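Local coordinates for protein hypothetical aldose 1-epimerase (Klebsiella pneumoniae subsp. pneumoniae MGH 78578, PDB 3TY1) that is of unknown function but probably binds carbohydrate, and has the supersandwich fold of galactose mutarotase-like proteins, at residues A[147-152]-A[159-164]. Numbering follows the deposited sequence.
With SO4 (sulfate ion), chain I.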
ATOM      1  N   VAL A 147      10.623 -14.372  13.343  1.00 29.01           N
ATOM      2  CA  VAL A 147      11.982 -13.902  13.510  1.00 29.04           C
ATOM      3  C   VAL A 147      12.479 -14.433  14.853  1.00 31.41           C
ATOM      4  O   VAL A 147      11.818 -14.206  15.887  1.00 31.73           O
ATOM      5  CB  VAL A 147      12.090 -12.371  13.450  1.00 31.22           C
ATOM      6  CG1 VAL A 147      13.510 -11.925  13.693  1.00 27.77           C
ATOM      7  CG2 VAL A 147      11.604 -11.812  12.100  1.00 29.31           C
ATOM      8  N   GLU A 148      13.615 -15.152  14.819  1.00 28.44           N
ATOM      9  CA  GLU A 148      14.277 -15.709  16.011  1.00 28.96           C
ATOM     10  C   GLU A 148      15.749 -15.358  16.021  1.00 30.25           C
ATOM     11  O   GLU A 148      16.392 -15.338  14.962  1.00 28.96           O
ATOM     12  CB  GLU A 148      14.198 -17.236  16.049  1.00 30.94           C
ATOM     13  CG  GLU A 148      12.787 -17.764  16.150  1.00 40.83           C
ATOM     14  CD  GLU A 148      12.674 -19.307  16.092  1.00 45.12           C
ATOM     15  OE1 GLU A 148      13.605 -19.990  15.634  1.00 47.28           O
ATOM     16  OE2 GLU A 148      11.618 -19.827  16.504  1.00 50.86           O
ATOM     17  N   VAL A 149      16.258 -15.108  17.223  1.00 30.40           N
ATOM     18  CA  VAL A 149      17.664 -14.852  17.468  1.00 29.97           C
ATOM     19  C   VAL A 149      18.168 -15.964  18.400  1.00 29.71           C
ATOM     20  O   VAL A 149      17.567 -16.241  19.447  1.00 30.64           O
ATOM     21  CB  VAL A 149      17.878 -13.471  18.138  1.00 31.20           C
ATOM     22  CG1 VAL A 149      19.344 -13.309  18.564  1.00 28.92           C
ATOM     23  CG2 VAL A 149      17.431 -12.363  17.200  1.00 27.80           C
ATOM     24  N   GLU A 150      19.288 -16.563  18.038  1.00 28.06           N
ATOM     25  CA  GLU A 150      19.861 -17.675  18.808  1.00 30.83           C
ATOM     26  C   GLU A 150      21.315 -17.338  19.118  1.00 30.37           C
ATOM     27  O   GLU A 150      22.035 -16.826  18.253  1.00 31.78           O
ATOM     28  CB  GLU A 150      19.753 -18.970  17.997  1.00 34.62           C
ATOM     29  CG  GLU A 150      20.471 -20.211  18.560  1.00 40.17           C
ATOM     30  CD  GLU A 150      20.568 -21.360  17.533  1.00 48.73           C
ATOM     31  OE1 GLU A 150      19.545 -21.677  16.881  1.00 48.76           O
ATOM     32  OE2 GLU A 150      21.684 -21.916  17.362  1.00 54.13           O
ATOM     33  N   VAL A 151      21.735 -17.632  20.338  1.00 30.07           N
ATOM     34  CA  VAL A 151      23.130 -17.446  20.760  1.00 29.64           C
ATOM     35  C   VAL A 151      23.564 -18.722  21.459  1.00 32.72           C
ATOM     36  O   VAL A 151      22.897 -19.183  22.388  1.00 35.12           O
ATOM     37  CB  VAL A 151      23.304 -16.233  21.688  1.00 29.25           C
ATOM     38  CG1 VAL A 151      24.822 -16.051  22.078  1.00 33.25           C
ATOM     39  CG2 VAL A 151      22.766 -14.958  20.987  1.00 25.62           C
ATOM     40  N   ALA A 152      24.637 -19.323  20.966  1.00 31.66           N
ATOM     41  CA  ALA A 152      25.203 -20.524  21.584  1.00 32.54           C
ATOM     42  C   ALA A 152      25.580 -20.246  23.034  1.00 34.77           C
ATOM     43  O   ALA A 152      26.008 -19.131  23.379  1.00 34.40           O
ATOM     44  CB  ALA A 152      26.431 -21.011  20.810  1.00 29.06           C
ATOM     45  N   ILE A 159      26.048 -16.702  16.792  1.00 27.53           N
ATOM     46  CA  ILE A 159      24.764 -16.056  16.735  1.00 27.19           C
ATOM     47  C   ILE A 159      24.103 -16.503  15.436  1.00 26.09           C
ATOM     48  O   ILE A 159      24.751 -16.530  14.401  1.00 26.53           O
ATOM     49  CB  ILE A 159      24.929 -14.534  16.716  1.00 26.11           C
ATOM     50  CG1 ILE A 159      25.658 -14.062  17.999  1.00 26.78           C
ATOM     51  CG2 ILE A 159      23.534 -13.800  16.514  1.00 25.39           C
ATOM     52  CD1 ILE A 159      26.164 -12.572  17.868  1.00 25.96           C
ATOM     53  N   ARG A 160      22.821 -16.853  15.506  1.00 27.22           N
ATOM     54  CA  ARG A 160      22.047 -17.138  14.327  1.00 28.49           C
ATOM     55  C   ARG A 160      20.789 -16.305  14.356  1.00 28.98           C
ATOM     56  O   ARG A 160      20.121 -16.212  15.393  1.00 29.67           O
ATOM     57  CB  ARG A 160      21.676 -18.626  14.246  1.00 30.48           C
ATOM     58  CG  ARG A 160      22.887 -19.509  14.263  1.00 31.80           C
ATOM     59  CD  ARG A 160      22.574 -20.956  13.950  1.00 39.70           C
ATOM     60  NE  ARG A 160      23.796 -21.751  14.007  1.00 39.30           N
ATOM     61  CZ  ARG A 160      23.895 -23.042  13.677  1.00 45.04           C
ATOM     62  NH1 ARG A 160      22.843 -23.719  13.267  1.00 40.58           N
ATOM     63  NH2 ARG A 160      25.078 -23.651  13.742  1.00 44.35           N
ATOM     64  N   ILE A 161      20.470 -15.716  13.224  1.00 27.30           N
ATOM     65  CA  ILE A 161      19.281 -14.894  13.099  1.00 26.98           C
ATOM     66  C   ILE A 161      18.462 -15.485  11.967  1.00 28.62           C
ATOM     67  O   ILE A 161      18.898 -15.484  10.801  1.00 28.03           O
ATOM     68  CB  ILE A 161      19.630 -13.443  12.869  1.00 25.69           C
ATOM     69  CG1 ILE A 161      20.362 -12.880  14.085  1.00 28.87           C
ATOM     70  CG2 ILE A 161      18.317 -12.630  12.593  1.00 28.04           C
ATOM     71  CD1 ILE A 161      20.739 -11.435  13.942  1.00 36.98           C
ATOM     72  N   ARG A 162      17.278 -15.974  12.313  1.00 28.12           N
ATOM     73  CA  ARG A 162      16.373 -16.608  11.343  1.00 28.72           C
ATOM     74  C   ARG A 162      15.151 -15.743  11.108  1.00 27.92           C
ATOM     75  O   ARG A 162      14.647 -15.124  12.033  1.00 29.17           O
ATOM     76  CB  ARG A 162      15.883 -17.987  11.839  1.00 28.25           C
ATOM     77  CG  ARG A 162      16.927 -19.049  11.869  1.00 40.31           C
ATOM     78  CD  ARG A 162      16.379 -20.408  12.324  1.00 42.15           C
ATOM     79  NE  ARG A 162      16.122 -20.419  13.747  1.00 39.93           N
ATOM     80  CZ  ARG A 162      17.039 -20.614  14.692  1.00 37.00           C
ATOM     81  NH1 ARG A 162      18.322 -20.845  14.396  1.00 40.86           N
ATOM     82  NH2 ARG A 162      16.660 -20.574  15.963  1.00 42.80           N
ATOM     83  N   GLY A 163      14.681 -15.728   9.858  1.00 27.94           N
ATOM     84  CA  GLY A 163      13.479 -15.010   9.464  1.00 29.29           C
ATOM     85  C   GLY A 163      12.704 -15.723   8.373  1.00 31.00           C
ATOM     86  O   GLY A 163      13.254 -15.937   7.298  1.00 29.91           O
ATOM     87  N   LEU A 164      11.448 -16.085   8.651  1.00 29.19           N
ATOM     88  CA  LEU A 164      10.570 -16.769   7.677  1.00 30.25           C
ATOM     89  C   LEU A 164       9.850 -15.710   6.839  1.00 30.03           C
ATOM     90  O   LEU A 164       9.095 -14.907   7.383  1.00 32.78           O
ATOM     91  CB  LEU A 164       9.533 -17.612   8.393  1.00 31.63           C
ATOM     92  CG  LEU A 164       8.567 -18.476   7.562  1.00 33.62           C
ATOM     93  CD1 LEU A 164       9.358 -19.425   6.717  1.00 31.16           C
ATOM     94  CD2 LEU A 164       7.543 -19.216   8.492  1.00 35.41           C
TER
HETATM   95  S   SO4 I 509      24.384 -27.007  12.042  1.00 74.79           S
HETATM   96  O1  SO4 I 509      25.719 -26.420  11.922  1.00 78.63           O
HETATM   97  O2  SO4 I 509      24.487 -28.440  11.803  1.00 86.35           O
HETATM   98  O3  SO4 I 509      23.889 -26.816  13.395  1.00 65.63           O
HETATM   99  O4  SO4 I 509      23.481 -26.501  11.021  1.00 71.04           O
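Arg162 sets CG anti to its carbonyl carbon (chi1 -70°) and then bends at chi3 (-74°), which brings its guanidinium closer to strand 147-152. Glu148, extended beyond CG, and Glu150, with CG anti to the backbone N, bring one carboxylate oxygen each to that group. Both oxygens lie at the guanidinium edge, and each accepts two hydrogen bonds as part of a salt bridge. Glu148 is gripped side-on: its OE1 lies 3.2 Å from Arg162 NE and 3.1 Å from Arg162 NH2, with the carboxylate nearly perpendicular to the guanidinium (88°). Glu150 is gripped end-on. Its OE1 accepts from both Arg162 NH1, at 2.9 Å, and Arg162 NH2, at 3.2 Å; NH2 meets the anti lone pair, while NH1 comes from above the carboxylate plane. Arg162 NH2 thus bonds both acids, which should fix the rotation of the guanidinium.

Arg160 is extended and runs beside Glu150. Its NE is 4.0 Å from Glu150 OE2, a long salt bridge of charges alone that completes a four-residue salt-bridge network. Its NH2 pairs with Glu158, and NH1 donates to sulfate O3 at 3.3 Å; the sulfate probably comes from the crystallisation liquor.

Beneath these charges lies a regular antiparallel hairpin. Glu148–Arg162 and Glu150–Arg160 are hydrogen-bonded pairs, with Glu150 N to Arg160 O at 2.8 Å. Val147, Val149 and Val151 project from the other face with Ile159 and Ile161. Val149 CG2 meets Ile161 CG1 at 4.3 Å.

This apolar face packs on strands 33-39 and 49-55 of a second antiparallel sheet of the supersandwich, through Ile35, Leu51 and Ile53. On the charged face, Glu180 of strand 173-183 also pairs with Arg162. Within the large antiparallel sheet, strand 2-9 flanks the hairpin beside 146-152, and strand 173-183 flanks it beside 159-169.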